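Local coordinates for protein uroporphyrin-III C-methyltransferase (Thermus thermophilus, PDB 1VE2) that probably transfers methyl groups from S-adenosyl-L-methionine to uroporphyrinogen III, a step on the way to modified tetrapyrroles, at residues R152-M160 / P213-V221; L173-L184 / R196-G207. One frame throughout, in Å; residues are numbered along the deposited sequence.

Contact 1 of 2, residues R152-M160 / P213-V221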
ATOM      1  N   ARG A 152      14.463   2.717  10.614  1.00 22.15           N
ATOM      2  CA  ARG A 152      14.402   4.100  11.094  1.00 22.34           C
ATOM      3  C   ARG A 152      13.621   4.962  10.108  1.00 20.97           C
ATOM      4  O   ARG A 152      14.000   5.074   8.944  1.00 19.67           O
ATOM      5  CB  ARG A 152      15.799   4.711  11.241  1.00 26.01           C
ATOM      6  CG  ARG A 152      16.643   4.174  12.381  1.00 32.48           C
ATOM      7  CD  ARG A 152      17.932   4.978  12.485  1.00 36.57           C
ATOM      8  NE  ARG A 152      18.841   4.464  13.507  1.00 41.68           N
ATOM      9  CZ  ARG A 152      18.611   4.512  14.817  1.00 43.17           C
ATOM     10  NH1 ARG A 152      17.494   5.052  15.290  1.00 44.17           N
ATOM     11  NH2 ARG A 152      19.506   4.015  15.659  1.00 44.08           N
ATOM     12  N   ALA A 153      12.540   5.570  10.582  1.00 19.50           N
ATOM     13  CA  ALA A 153      11.709   6.444   9.759  1.00 18.17           C
ATOM     14  C   ALA A 153      10.938   7.332  10.735  1.00 19.19           C
ATOM     15  O   ALA A 153      10.885   7.028  11.932  1.00 20.49           O
ATOM     16  CB  ALA A 153      10.743   5.616   8.919  1.00 17.65           C
ATOM     17  N   ASP A 154      10.342   8.413  10.249  1.00 18.92           N
ATOM     18  CA  ASP A 154       9.596   9.296  11.146  1.00 19.13           C
ATOM     19  C   ASP A 154       8.389   8.594  11.747  1.00 19.24           C
ATOM     20  O   ASP A 154       7.996   8.886  12.877  1.00 19.35           O
ATOM     21  CB  ASP A 154       9.145  10.558  10.416  1.00 19.42           C
ATOM     22  CG  ASP A 154      10.312  11.444  10.023  1.00 20.57           C
ATOM     23  OD1 ASP A 154      11.391  11.307  10.634  1.00 20.22           O
ATOM     24  OD2 ASP A 154      10.147  12.275   9.115  1.00 19.99           O
ATOM     25  N   THR A 155       7.804   7.681  10.977  1.00 19.11           N
ATOM     26  CA  THR A 155       6.646   6.903  11.416  1.00 18.38           C
ATOM     27  C   THR A 155       6.968   5.429  11.220  1.00 20.69           C
ATOM     28  O   THR A 155       7.395   5.021  10.136  1.00 18.08           O
ATOM     29  CB  THR A 155       5.382   7.207  10.578  1.00 19.37           C
ATOM     30  OG1 THR A 155       5.065   8.603  10.656  1.00 16.88           O
ATOM     31  CG2 THR A 155       4.188   6.385  11.091  1.00 19.01           C
ATOM     32  N   LEU A 156       6.770   4.629  12.264  1.00 18.76           N
ATOM     33  CA  LEU A 156       7.026   3.202  12.166  1.00 20.17           C
ATOM     34  C   LEU A 156       5.735   2.405  12.290  1.00 19.59           C
ATOM     35  O   LEU A 156       4.946   2.631  13.207  1.00 19.12           O
ATOM     36  CB  LEU A 156       7.994   2.759  13.257  1.00 21.20           C
ATOM     37  CG  LEU A 156       8.224   1.255  13.386  1.00 21.53           C
ATOM     38  CD1 LEU A 156       8.882   0.699  12.120  1.00 22.67           C
ATOM     39  CD2 LEU A 156       9.112   1.005  14.602  1.00 22.98           C
ATOM     40  N   VAL A 157       5.519   1.491  11.348  1.00 18.26           N
ATOM     41  CA  VAL A 157       4.343   0.630  11.359  1.00 18.35           C
ATOM     42  C   VAL A 157       4.825  -0.802  11.569  1.00 19.48           C
ATOM     43  O   VAL A 157       5.709  -1.283  10.856  1.00 17.98           O
ATOM     44  CB  VAL A 157       3.562   0.696  10.022  1.00 19.39           C
ATOM     45  CG1 VAL A 157       2.310  -0.170  10.102  1.00 17.91           C
ATOM     46  CG2 VAL A 157       3.193   2.135   9.707  1.00 19.59           C
ATOM     47  N   LEU A 158       4.272  -1.477  12.571  1.00 20.11           N
ATOM     48  CA  LEU A 158       4.654  -2.860  12.826  1.00 22.94           C
ATOM     49  C   LEU A 158       3.450  -3.777  12.711  1.00 22.92           C
ATOM     50  O   LEU A 158       2.408  -3.539  13.320  1.00 22.65           O
ATOM     51  CB  LEU A 158       5.281  -3.015  14.216  1.00 26.94           C
ATOM     52  CG  LEU A 158       6.664  -2.389  14.408  1.00 28.66           C
ATOM     53  CD1 LEU A 158       7.159  -2.692  15.822  1.00 32.99           C
ATOM     54  CD2 LEU A 158       7.633  -2.945  13.377  1.00 28.79           C
ATOM     55  N   LEU A 159       3.597  -4.822  11.910  1.00 25.70           N
ATOM     56  CA  LEU A 159       2.531  -5.787  11.719  1.00 29.56           C
ATOM     57  C   LEU A 159       2.705  -6.846  12.802  1.00 32.39           C
ATOM     58  O   LEU A 159       3.825  -7.279  13.078  1.00 31.86           O
ATOM     59  CB  LEU A 159       2.634  -6.422  10.329  1.00 29.54           C
ATOM     60  CG  LEU A 159       2.715  -5.427   9.157  1.00 31.59           C
ATOM     61  CD1 LEU A 159       2.980  -6.155   7.851  1.00 31.26           C
ATOM     62  CD2 LEU A 159       1.426  -4.644   9.066  1.00 32.57           C
ATOM     63  N   MET A 160       1.595  -7.230  13.424  1.00 37.23           N
ATOM     64  CA  MET A 160       1.589  -8.245  14.473  1.00 42.26           C
ATOM     65  C   MET A 160       2.638  -7.983  15.548  1.00 42.57           C
ATOM     66  O   MET A 160       3.481  -8.833  15.828  1.00 45.20           O
ATOM     67  CB  MET A 160       1.800  -9.623  13.843  1.00 45.50           C
ATOM     68  CG  MET A 160       0.913  -9.842  12.623  1.00 49.95           C
ATOM     69  SD  MET A 160       0.975 -11.487  11.894  1.00 57.64           S
ATOM     70  CE  MET A 160      -0.617 -12.152  12.431  1.00 55.13           C
ATOM     71  N   PRO A 213      -5.520 -10.298  14.345  1.00 52.53           N
ATOM     72  CA  PRO A 213      -4.186  -9.685  14.354  1.00 49.96           C
ATOM     73  C   PRO A 213      -4.307  -8.180  14.574  1.00 46.71           C
ATOM     74  O   PRO A 213      -5.400  -7.622  14.479  1.00 46.22           O
ATOM     75  CB  PRO A 213      -3.650 -10.023  12.967  1.00 50.82           C
ATOM     76  CG  PRO A 213      -4.887  -9.931  12.124  1.00 51.67           C
ATOM     77  CD  PRO A 213      -5.906 -10.677  12.974  1.00 52.44           C
ATOM     78  N   ALA A 214      -3.192  -7.523  14.868  1.00 43.49           N
ATOM     79  CA  ALA A 214      -3.226  -6.087  15.098  1.00 40.83           C
ATOM     80  C   ALA A 214      -2.041  -5.352  14.478  1.00 38.77           C
ATOM     81  O   ALA A 214      -1.024  -5.957  14.134  1.00 38.28           O
ATOM     82  CB  ALA A 214      -3.291  -5.805  16.590  1.00 40.02           C
ATOM     83  N   LEU A 215      -2.197  -4.039  14.341  1.00 36.51           N
ATOM     84  CA  LEU A 215      -1.173  -3.172  13.776  1.00 33.34           C
ATOM     85  C   LEU A 215      -0.725  -2.194  14.845  1.00 31.35           C
ATOM     86  O   LEU A 215      -1.490  -1.854  15.745  1.00 31.53           O
ATOM     87  CB  LEU A 215      -1.728  -2.341  12.617  1.00 34.49           C
ATOM     88  CG  LEU A 215      -2.271  -2.968  11.339  1.00 37.33           C
ATOM     89  CD1 LEU A 215      -2.825  -1.865  10.440  1.00 35.81           C
ATOM     90  CD2 LEU A 215      -1.168  -3.733  10.632  1.00 38.10           C
ATOM     91  N   LEU A 216       0.507  -1.728  14.719  1.00 28.18           N
ATOM     92  CA  LEU A 216       1.065  -0.755  15.644  1.00 26.61           C
ATOM     93  C   LEU A 216       1.640   0.377  14.802  1.00 25.81           C
ATOM     94  O   LEU A 216       2.310   0.126  13.800  1.00 24.66           O
ATOM     95  CB  LEU A 216       2.176  -1.389  16.484  1.00 28.01           C
ATOM     96  CG  LEU A 216       2.922  -0.508  17.495  1.00 29.86           C
ATOM     97  CD1 LEU A 216       3.624  -1.402  18.522  1.00 30.44           C
ATOM     98  CD2 LEU A 216       3.934   0.385  16.783  1.00 30.80           C
ATOM     99  N   VAL A 217       1.350   1.613  15.192  1.00 23.19           N
ATOM    100  CA  VAL A 217       1.875   2.781  14.494  1.00 24.39           C
ATOM    101  C   VAL A 217       2.427   3.728  15.559  1.00 24.87           C
ATOM    102  O   VAL A 217       1.712   4.106  16.491  1.00 26.54           O
ATOM    103  CB  VAL A 217       0.783   3.519  13.687  1.00 23.64           C
ATOM    104  CG1 VAL A 217       1.422   4.631  12.856  1.00 23.23           C
ATOM    105  CG2 VAL A 217       0.032   2.540  12.799  1.00 22.55           C
ATOM    106  N   VAL A 218       3.697   4.103  15.423  1.00 23.82           N
ATOM    107  CA  VAL A 218       4.329   4.993  16.386  1.00 24.05           C
ATOM    108  C   VAL A 218       5.032   6.171  15.706  1.00 25.42           C
ATOM    109  O   VAL A 218       5.575   6.040  14.606  1.00 23.70           O
ATOM    110  CB  VAL A 218       5.316   4.197  17.289  1.00 25.63           C
ATOM    111  CG1 VAL A 218       6.342   3.463  16.440  1.00 24.68           C
ATOM    112  CG2 VAL A 218       5.996   5.133  18.292  1.00 23.85           C
ATOM    113  N   GLY A 219       4.997   7.330  16.360  1.00 25.41           N
ATOM    114  CA  GLY A 219       5.626   8.512  15.804  1.00 25.88           C
ATOM    115  C   GLY A 219       4.792   9.754  16.052  1.00 26.56           C
ATOM    116  O   GLY A 219       3.614   9.662  16.393  1.00 25.84           O
ATOM    117  N   LYS A 220       5.406  10.919  15.874  1.00 27.26           N
ATOM    118  CA  LYS A 220       4.729  12.195  16.076  1.00 27.37           C
ATOM    119  C   LYS A 220       3.416  12.344  15.308  1.00 27.17           C
ATOM    120  O   LYS A 220       2.504  13.039  15.762  1.00 25.40           O
ATOM    121  CB  LYS A 220       5.663  13.351  15.700  1.00 30.85           C
ATOM    122  CG  LYS A 220       6.886  13.489  16.601  1.00 33.06           C
ATOM    123  CD  LYS A 220       7.771  14.646  16.167  1.00 36.68           C
ATOM    124  CE  LYS A 220       8.942  14.823  17.121  1.00 38.83           C
ATOM    125  NZ  LYS A 220       9.801  15.971  16.723  1.00 42.94           N
ATOM    126  N   VAL A 221       3.303  11.694  14.152  1.00 24.00           N
ATOM    127  CA  VAL A 221       2.085  11.818  13.361  1.00 23.64           C
ATOM    128  C   VAL A 221       0.872  11.195  14.060  1.00 23.12           C
ATOM    129  O   VAL A 221      -0.262  11.592  13.815  1.00 23.76           O
ATOM    130  CB  VAL A 221       2.235  11.161  11.962  1.00 22.42           C
ATOM    131  CG1 VAL A 221       2.267   9.644  12.091  1.00 21.28           C
ATOM    132  CG2 VAL A 221       1.093  11.617  11.050  1.00 19.43           C
TER
HETATM  133  O   HOH W   1       5.347  10.004  12.932  1.00 20.76           O
HETATM  134  O   HOH W   2       8.142  10.660  14.845  1.00 22.99           O
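Leu156 and Val218 pair as antiparallel neighbours inside the mixed sheet of this tetrapyrrole methylase, and strands 155-159 and 214-218 illustrate how a sheet interior is held by alternating backbone bonds. Leu156 N reaches Val218 O at 3.0 Å and the reverse bond is nearly as straight; Leu158 and Leu216 repeat the pattern two residues on. On the face of Leu156 and Leu158 the packing is close: CG1 of Val218, wedged between its own backbone N and carbonyl carbon (chi1 56°), lies 3.7 Å from Leu156 CB, and Leu172 of helix 168-173 closes over the leucines. On the face of Val217, its CG1 is met obliquely by CG2 of Thr155, 3.7 Å away. Toward Met160 a last backbone bond, Met160 N to Ala214 O, is joined by its methyl CE resting 3.7 Å from CB of Pro213, both near solvent. At the opposite end, water takes over from direct strand pairing. Were Thr155 an alanine, Leu129 O and one water would probably lose their hydroxyl partner, and a gap would be likely beside CG1 of Val221. That water donates to Thr155 OG1 at 2.7 Å and to Asp154 O, and accepts from Val221 N at 2.9 Å.

Contact 2 of 2, residues L173-L184 / R196-G207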
ATOM      1  N   LEU A 173      11.844   1.884  22.205  1.00 43.86           N
ATOM      2  CA  LEU A 173      12.586   2.930  22.898  1.00 42.53           C
ATOM      3  C   LEU A 173      13.919   3.197  22.204  1.00 42.09           C
ATOM      4  O   LEU A 173      14.515   4.263  22.369  1.00 41.61           O
ATOM      5  CB  LEU A 173      12.818   2.529  24.359  1.00 42.39           C
ATOM      6  CG  LEU A 173      11.555   2.499  25.222  1.00 41.50           C
ATOM      7  CD1 LEU A 173      11.866   1.902  26.588  1.00 42.29           C
ATOM      8  CD2 LEU A 173      11.009   3.908  25.364  1.00 40.81           C
ATOM      9  N   GLU A 174      14.379   2.221  21.426  1.00 41.58           N
ATOM     10  CA  GLU A 174      15.631   2.352  20.692  1.00 41.40           C
ATOM     11  C   GLU A 174      15.429   3.165  19.413  1.00 39.38           C
ATOM     12  O   GLU A 174      16.378   3.407  18.668  1.00 37.89           O
ATOM     13  CB  GLU A 174      16.175   0.974  20.322  1.00 44.84           C
ATOM     14  CG  GLU A 174      16.445   0.064  21.498  1.00 48.82           C
ATOM     15  CD  GLU A 174      16.998  -1.274  21.061  1.00 51.59           C
ATOM     16  OE1 GLU A 174      16.300  -1.995  20.312  1.00 53.29           O
ATOM     17  OE2 GLU A 174      18.133  -1.604  21.465  1.00 53.25           O
ATOM     18  N   ARG A 175      14.191   3.579  19.163  1.00 36.71           N
ATOM     19  CA  ARG A 175      13.872   4.355  17.970  1.00 34.73           C
ATOM     20  C   ARG A 175      13.045   5.588  18.301  1.00 34.35           C
ATOM     21  O   ARG A 175      13.118   6.596  17.599  1.00 33.55           O
ATOM     22  CB  ARG A 175      13.101   3.487  16.970  1.00 32.80           C
ATOM     23  CG  ARG A 175      13.903   2.331  16.396  1.00 32.15           C
ATOM     24  CD  ARG A 175      14.855   2.792  15.305  1.00 32.04           C
ATOM     25  NE  ARG A 175      15.646   1.684  14.775  1.00 31.91           N
ATOM     26  CZ  ARG A 175      16.821   1.294  15.261  1.00 34.39           C
ATOM     27  NH1 ARG A 175      17.360   1.927  16.297  1.00 34.86           N
ATOM     28  NH2 ARG A 175      17.461   0.270  14.709  1.00 34.02           N
ATOM     29  N   PHE A 176      12.261   5.499  19.374  1.00 33.30           N
ATOM     30  CA  PHE A 176      11.399   6.601  19.791  1.00 32.96           C
ATOM     31  C   PHE A 176      11.448   6.841  21.297  1.00 34.76           C
ATOM     32  O   PHE A 176      11.642   5.910  22.080  1.00 34.50           O
ATOM     33  CB  PHE A 176       9.953   6.297  19.400  1.00 30.59           C
ATOM     34  CG  PHE A 176       9.754   6.105  17.926  1.00 29.01           C
ATOM     35  CD1 PHE A 176       9.492   7.192  17.101  1.00 27.04           C
ATOM     36  CD2 PHE A 176       9.838   4.837  17.356  1.00 27.35           C
ATOM     37  CE1 PHE A 176       9.313   7.017  15.733  1.00 25.93           C
ATOM     38  CE2 PHE A 176       9.660   4.656  15.987  1.00 26.35           C
ATOM     39  CZ  PHE A 176       9.398   5.749  15.178  1.00 26.49           C
ATOM     40  N   PRO A 177      11.278   8.100  21.718  1.00 36.23           N
ATOM     41  CA  PRO A 177      11.302   8.392  23.153  1.00 38.01           C
ATOM     42  C   PRO A 177      10.023   7.830  23.783  1.00 39.58           C
ATOM     43  O   PRO A 177       9.025   7.613  23.089  1.00 39.12           O
ATOM     44  CB  PRO A 177      11.367   9.913  23.190  1.00 38.19           C
ATOM     45  CG  PRO A 177      10.648  10.317  21.933  1.00 38.84           C
ATOM     46  CD  PRO A 177      11.192   9.340  20.928  1.00 36.80           C
ATOM     47  N   PRO A 178      10.035   7.588  25.103  1.00 40.30           N
ATOM     48  CA  PRO A 178       8.861   7.042  25.793  1.00 40.36           C
ATOM     49  C   PRO A 178       7.570   7.853  25.687  1.00 39.12           C
ATOM     50  O   PRO A 178       6.487   7.311  25.883  1.00 40.02           O
ATOM     51  CB  PRO A 178       9.350   6.892  27.234  1.00 40.74           C
ATOM     52  CG  PRO A 178      10.347   7.998  27.366  1.00 41.57           C
ATOM     53  CD  PRO A 178      11.107   7.907  26.064  1.00 41.12           C
ATOM     54  N   GLU A 179       7.676   9.139  25.366  1.00 39.26           N
ATOM     55  CA  GLU A 179       6.488   9.982  25.255  1.00 39.39           C
ATOM     56  C   GLU A 179       5.848   9.985  23.865  1.00 38.60           C
ATOM     57  O   GLU A 179       4.783  10.574  23.671  1.00 38.23           O
ATOM     58  CB  GLU A 179       6.804  11.435  25.637  1.00 41.77           C
ATOM     59  CG  GLU A 179       8.176  11.686  26.242  1.00 45.74           C
ATOM     60  CD  GLU A 179       9.213  12.101  25.211  1.00 46.31           C
ATOM     61  OE1 GLU A 179       8.922  12.992  24.379  1.00 47.46           O
ATOM     62  OE2 GLU A 179      10.329  11.544  25.247  1.00 48.39           O
ATOM     63  N   THR A 180       6.490   9.329  22.906  1.00 36.48           N
ATOM     64  CA  THR A 180       5.980   9.299  21.539  1.00 34.30           C
ATOM     65  C   THR A 180       4.599   8.668  21.397  1.00 33.27           C
ATOM     66  O   THR A 180       4.349   7.574  21.903  1.00 33.61           O
ATOM     67  CB  THR A 180       6.953   8.550  20.604  1.00 34.37           C
ATOM     68  OG1 THR A 180       8.247   9.151  20.688  1.00 33.74           O
ATOM     69  CG2 THR A 180       6.468   8.622  19.159  1.00 33.06           C
ATOM     70  N   PRO A 181       3.678   9.363  20.710  1.00 32.83           N
ATOM     71  CA  PRO A 181       2.320   8.854  20.502  1.00 32.58           C
ATOM     72  C   PRO A 181       2.371   7.493  19.814  1.00 33.04           C
ATOM     73  O   PRO A 181       3.160   7.286  18.892  1.00 31.31           O
ATOM     74  CB  PRO A 181       1.687   9.925  19.619  1.00 31.96           C
ATOM     75  CG  PRO A 181       2.353  11.169  20.091  1.00 32.38           C
ATOM     76  CD  PRO A 181       3.797  10.745  20.214  1.00 31.80           C
ATOM     77  N   LEU A 182       1.531   6.571  20.273  1.00 33.23           N
ATOM     78  CA  LEU A 182       1.476   5.227  19.716  1.00 33.51           C
ATOM     79  C   LEU A 182       0.035   4.750  19.586  1.00 33.81           C
ATOM     80  O   LEU A 182      -0.800   5.003  20.461  1.00 33.83           O
ATOM     81  CB  LEU A 182       2.265   4.259  20.599  1.00 35.59           C
ATOM     82  CG  LEU A 182       2.413   2.815  20.102  1.00 37.92           C
ATOM     83  CD1 LEU A 182       3.693   2.218  20.643  1.00 39.35           C
ATOM     84  CD2 LEU A 182       1.210   1.989  20.517  1.00 38.92           C
ATOM     85  N   ALA A 183      -0.253   4.061  18.486  1.00 31.74           N
ATOM     86  CA  ALA A 183      -1.588   3.543  18.237  1.00 30.83           C
ATOM     87  C   ALA A 183      -1.561   2.040  18.016  1.00 31.50           C
ATOM     88  O   ALA A 183      -0.633   1.500  17.414  1.00 30.71           O
ATOM     89  CB  ALA A 183      -2.197   4.235  17.031  1.00 30.36           C
ATOM     90  N   LEU A 184      -2.581   1.361  18.527  1.00 31.79           N
ATOM     91  CA  LEU A 184      -2.710  -0.081  18.369  1.00 32.95           C
ATOM     92  C   LEU A 184      -4.050  -0.298  17.677  1.00 33.33           C
ATOM     93  O   LEU A 184      -5.095   0.055  18.214  1.00 35.51           O
ATOM     94  CB  LEU A 184      -2.686  -0.779  19.732  1.00 33.74           C
ATOM     95  CG  LEU A 184      -1.380  -0.677  20.525  1.00 34.11           C
ATOM     96  CD1 LEU A 184      -1.540  -1.374  21.873  1.00 35.89           C
ATOM     97  CD2 LEU A 184      -0.241  -1.311  19.738  1.00 34.24           C
ATOM     98  N   ARG A 196      -6.627   1.612  20.029  1.00 40.55           N
ATOM     99  CA  ARG A 196      -6.210   2.207  21.296  1.00 41.44           C
ATOM    100  C   ARG A 196      -5.096   3.214  21.042  1.00 41.79           C
ATOM    101  O   ARG A 196      -4.103   2.907  20.375  1.00 40.89           O
ATOM    102  CB  ARG A 196      -5.716   1.138  22.268  1.00 43.54           C
ATOM    103  CG  ARG A 196      -6.759   0.100  22.635  1.00 46.44           C
ATOM    104  CD  ARG A 196      -6.284  -0.725  23.812  1.00 49.88           C
ATOM    105  NE  ARG A 196      -6.744  -2.107  23.733  1.00 52.74           N
ATOM    106  CZ  ARG A 196      -6.426  -3.050  24.616  1.00 52.76           C
ATOM    107  NH1 ARG A 196      -6.885  -4.285  24.462  1.00 53.85           N
ATOM    108  NH2 ARG A 196      -5.658  -2.753  25.655  1.00 53.33           N
ATOM    109  N   LEU A 197      -5.271   4.417  21.580  1.00 40.21           N
ATOM    110  CA  LEU A 197      -4.301   5.487  21.406  1.00 40.12           C
ATOM    111  C   LEU A 197      -3.615   5.822  22.721  1.00 41.01           C
ATOM    112  O   LEU A 197      -4.256   5.881  23.770  1.00 40.78           O
ATOM    113  CB  LEU A 197      -5.003   6.727  20.851  1.00 39.23           C
ATOM    114  CG  LEU A 197      -5.840   6.461  19.598  1.00 39.66           C
ATOM    115  CD1 LEU A 197      -6.539   7.737  19.152  1.00 38.20           C
ATOM    116  CD2 LEU A 197      -4.937   5.923  18.499  1.00 37.97           C
ATOM    117  N   GLY A 198      -2.305   6.038  22.657  1.00 40.40           N
ATOM    118  CA  GLY A 198      -1.549   6.363  23.853  1.00 39.47           C
ATOM    119  C   GLY A 198      -0.121   6.749  23.525  1.00 38.42           C
ATOM    120  O   GLY A 198       0.124   7.499  22.582  1.00 37.32           O
ATOM    121  N   ARG A 199       0.822   6.232  24.306  1.00 37.49           N
ATOM    122  CA  ARG A 199       2.235   6.524  24.106  1.00 38.95           C
ATOM    123  C   ARG A 199       3.059   5.254  24.292  1.00 38.87           C
ATOM    124  O   ARG A 199       2.579   4.271  24.860  1.00 38.79           O
ATOM    125  CB  ARG A 199       2.695   7.598  25.100  1.00 39.65           C
ATOM    126  CG  ARG A 199       1.955   8.924  24.980  1.00 41.74           C
ATOM    127  CD  ARG A 199       2.385   9.902  26.071  1.00 44.39           C
ATOM    128  NE  ARG A 199       1.602  11.139  26.065  1.00 47.73           N
ATOM    129  CZ  ARG A 199       1.690  12.086  25.134  1.00 49.81           C
ATOM    130  NH1 ARG A 199       2.533  11.950  24.118  1.00 50.70           N
ATOM    131  NH2 ARG A 199       0.931  13.172  25.215  1.00 50.21           N
ATOM    132  N   VAL A 200       4.297   5.274  23.813  1.00 39.02           N
ATOM    133  CA  VAL A 200       5.171   4.112  23.929  1.00 40.01           C
ATOM    134  C   VAL A 200       5.283   3.637  25.374  1.00 41.71           C
ATOM    135  O   VAL A 200       5.232   2.439  25.645  1.00 41.82           O
ATOM    136  CB  VAL A 200       6.597   4.418  23.399  1.00 38.82           C
ATOM    137  CG1 VAL A 200       7.494   3.209  23.591  1.00 37.68           C
ATOM    138  CG2 VAL A 200       6.537   4.792  21.928  1.00 38.81           C
ATOM    139  N   GLU A 201       5.427   4.579  26.298  1.00 44.06           N
ATOM    140  CA  GLU A 201       5.568   4.244  27.712  1.00 46.24           C
ATOM    141  C   GLU A 201       4.374   3.476  28.276  1.00 46.99           C
ATOM    142  O   GLU A 201       4.520   2.717  29.231  1.00 47.19           O
ATOM    143  CB  GLU A 201       5.803   5.520  28.530  1.00 47.37           C
ATOM    144  CG  GLU A 201       4.571   6.398  28.706  1.00 49.13           C
ATOM    145  CD  GLU A 201       4.915   7.785  29.208  1.00 50.39           C
ATOM    146  OE1 GLU A 201       5.910   7.916  29.949  1.00 51.32           O
ATOM    147  OE2 GLU A 201       4.188   8.745  28.872  1.00 52.02           O
ATOM    148  N   ASP A 202       3.196   3.666  27.687  1.00 48.15           N
ATOM    149  CA  ASP A 202       2.002   2.976  28.166  1.00 49.12           C
ATOM    150  C   ASP A 202       2.081   1.462  28.011  1.00 49.70           C
ATOM    151  O   ASP A 202       1.311   0.733  28.635  1.00 49.59           O
ATOM    152  CB  ASP A 202       0.756   3.489  27.448  1.00 49.34           C
ATOM    153  CG  ASP A 202       0.527   4.967  27.667  1.00 51.11           C
ATOM    154  OD1 ASP A 202       0.807   5.456  28.782  1.00 53.92           O
ATOM    155  OD2 ASP A 202       0.055   5.639  26.729  1.00 50.38           O
ATOM    156  N   LEU A 203       3.004   0.989  27.178  1.00 50.50           N
ATOM    157  CA  LEU A 203       3.168  -0.446  26.957  1.00 51.75           C
ATOM    158  C   LEU A 203       3.805  -1.102  28.179  1.00 52.52           C
ATOM    159  O   LEU A 203       4.494  -0.442  28.954  1.00 52.80           O
ATOM    160  CB  LEU A 203       4.055  -0.704  25.732  1.00 51.77           C
ATOM    161  CG  LEU A 203       3.603  -0.183  24.364  1.00 51.51           C
ATOM    162  CD1 LEU A 203       4.622  -0.597  23.314  1.00 51.05           C
ATOM    163  CD2 LEU A 203       2.231  -0.740  24.013  1.00 50.97           C
ATOM    164  N   PRO A 204       3.584  -2.413  28.369  1.00 53.49           N
ATOM    165  CA  PRO A 204       2.786  -3.318  27.531  1.00 54.08           C
ATOM    166  C   PRO A 204       1.295  -3.260  27.869  1.00 54.55           C
ATOM    167  O   PRO A 204       0.457  -3.762  27.120  1.00 54.83           O
ATOM    168  CB  PRO A 204       3.373  -4.697  27.844  1.00 54.10           C
ATOM    169  CG  PRO A 204       4.741  -4.397  28.392  1.00 54.53           C
ATOM    170  CD  PRO A 204       4.478  -3.189  29.240  1.00 53.89           C
ATOM    171  N   GLY A 205       0.978  -2.657  29.009  1.00 54.88           N
ATOM    172  CA  GLY A 205      -0.406  -2.554  29.437  1.00 55.85           C
ATOM    173  C   GLY A 205      -1.379  -2.179  28.336  1.00 56.16           C
ATOM    174  O   GLY A 205      -2.365  -2.879  28.109  1.00 56.42           O
ATOM    175  N   LEU A 206      -1.098  -1.072  27.652  1.00 56.39           N
ATOM    176  CA  LEU A 206      -1.948  -0.580  26.571  1.00 56.54           C
ATOM    177  C   LEU A 206      -2.320  -1.673  25.570  1.00 56.90           C
ATOM    178  O   LEU A 206      -3.353  -1.588  24.906  1.00 56.83           O
ATOM    179  CB  LEU A 206      -1.244   0.567  25.837  1.00 55.92           C
ATOM    180  CG  LEU A 206      -1.993   1.243  24.684  1.00 55.60           C
ATOM    181  CD1 LEU A 206      -3.234   1.937  25.213  1.00 56.19           C
ATOM    182  CD2 LEU A 206      -1.079   2.246  24.001  1.00 55.45           C
ATOM    183  N   GLY A 207      -1.480  -2.697  25.471  1.00 57.41           N
ATOM    184  CA  GLY A 207      -1.739  -3.780  24.540  1.00 59.21           C
ATOM    185  C   GLY A 207      -2.576  -4.915  25.102  1.00 60.62           C
ATOM    186  O   GLY A 207      -3.754  -5.044  24.768  1.00 60.33           O
TER
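Arg199 and Glu179 tie the mouth of a beta hairpin whose arms are strands 181-186 and 194-199, an example of a strand pair prolonged by side-chain and turn contacts. Along the arms, Leu182 with Gly198 and Leu184 with Arg196 form hydrogen-bonded antiparallel pairs. Between them, on the reverse face, CD2 of Leu197 comes to 3.5 Å from CB of Ala183.

Beyond the strand ends the Arg199 side chain carries the pairing onward. Its CB lies 3.6 Å from Thr180 O; CG, CD, NE and CZ then all face Glu179 O, CZ at 3.7 Å. At the tip NH1 donates to that same oxygen at 2.7 Å, meeting it at the edge of the guanidinium group. The chain is extended from CG to NE, and the turn at chi4 (-71°) brings NH1 to this carbonyl of the type I turn Pro177-Thr180. Two backbone bonds continue the series, Val200 N to Thr180 O and Glu201 N to Pro178 O, the latter on a carbonyl lone pair at 3.0 Å.

The apolar side is built on Leu182. With CG anti to the backbone N (chi1 -175°), its CD1 stands 4.0 Å from both Val200 CG2 and Leu203 CD1, crossing each side chain at about a right angle, while CD2 slides past Leu206. CD1 of Leu184 meets Gly207 CA at 3.6 Å. Leu172 of helix 168-173 packs on Leu182, Val200 and Leu203, Tyr225 of helix 225-228 touches Ala183 and Leu197 on the other face, and strand 214-218 lies alongside strand 181-186.

Overall arrangement
Contacts 1 and 2 are two strand pairings of one mixed sheet, joined by the pairing of strand 214-218 with strand 181-186, where Val217 O probably accepts a hydrogen bond from Ala183 N. Contact 1 belongs to the buried middle of the sheet, whereas contact 2, farther from the centre of the chain, includes the outermost strand 194-199 and is only partly buried. Helix 168-173 serves both, its Leu172 packing against leucines of each. Their chemistry follows position: contact 1 is mainly backbone ladder and aliphatic packing, with water at one end, while contact 2 adds an arginine-to-carbonyl bond and turn contacts at the more exposed edge of the sheet.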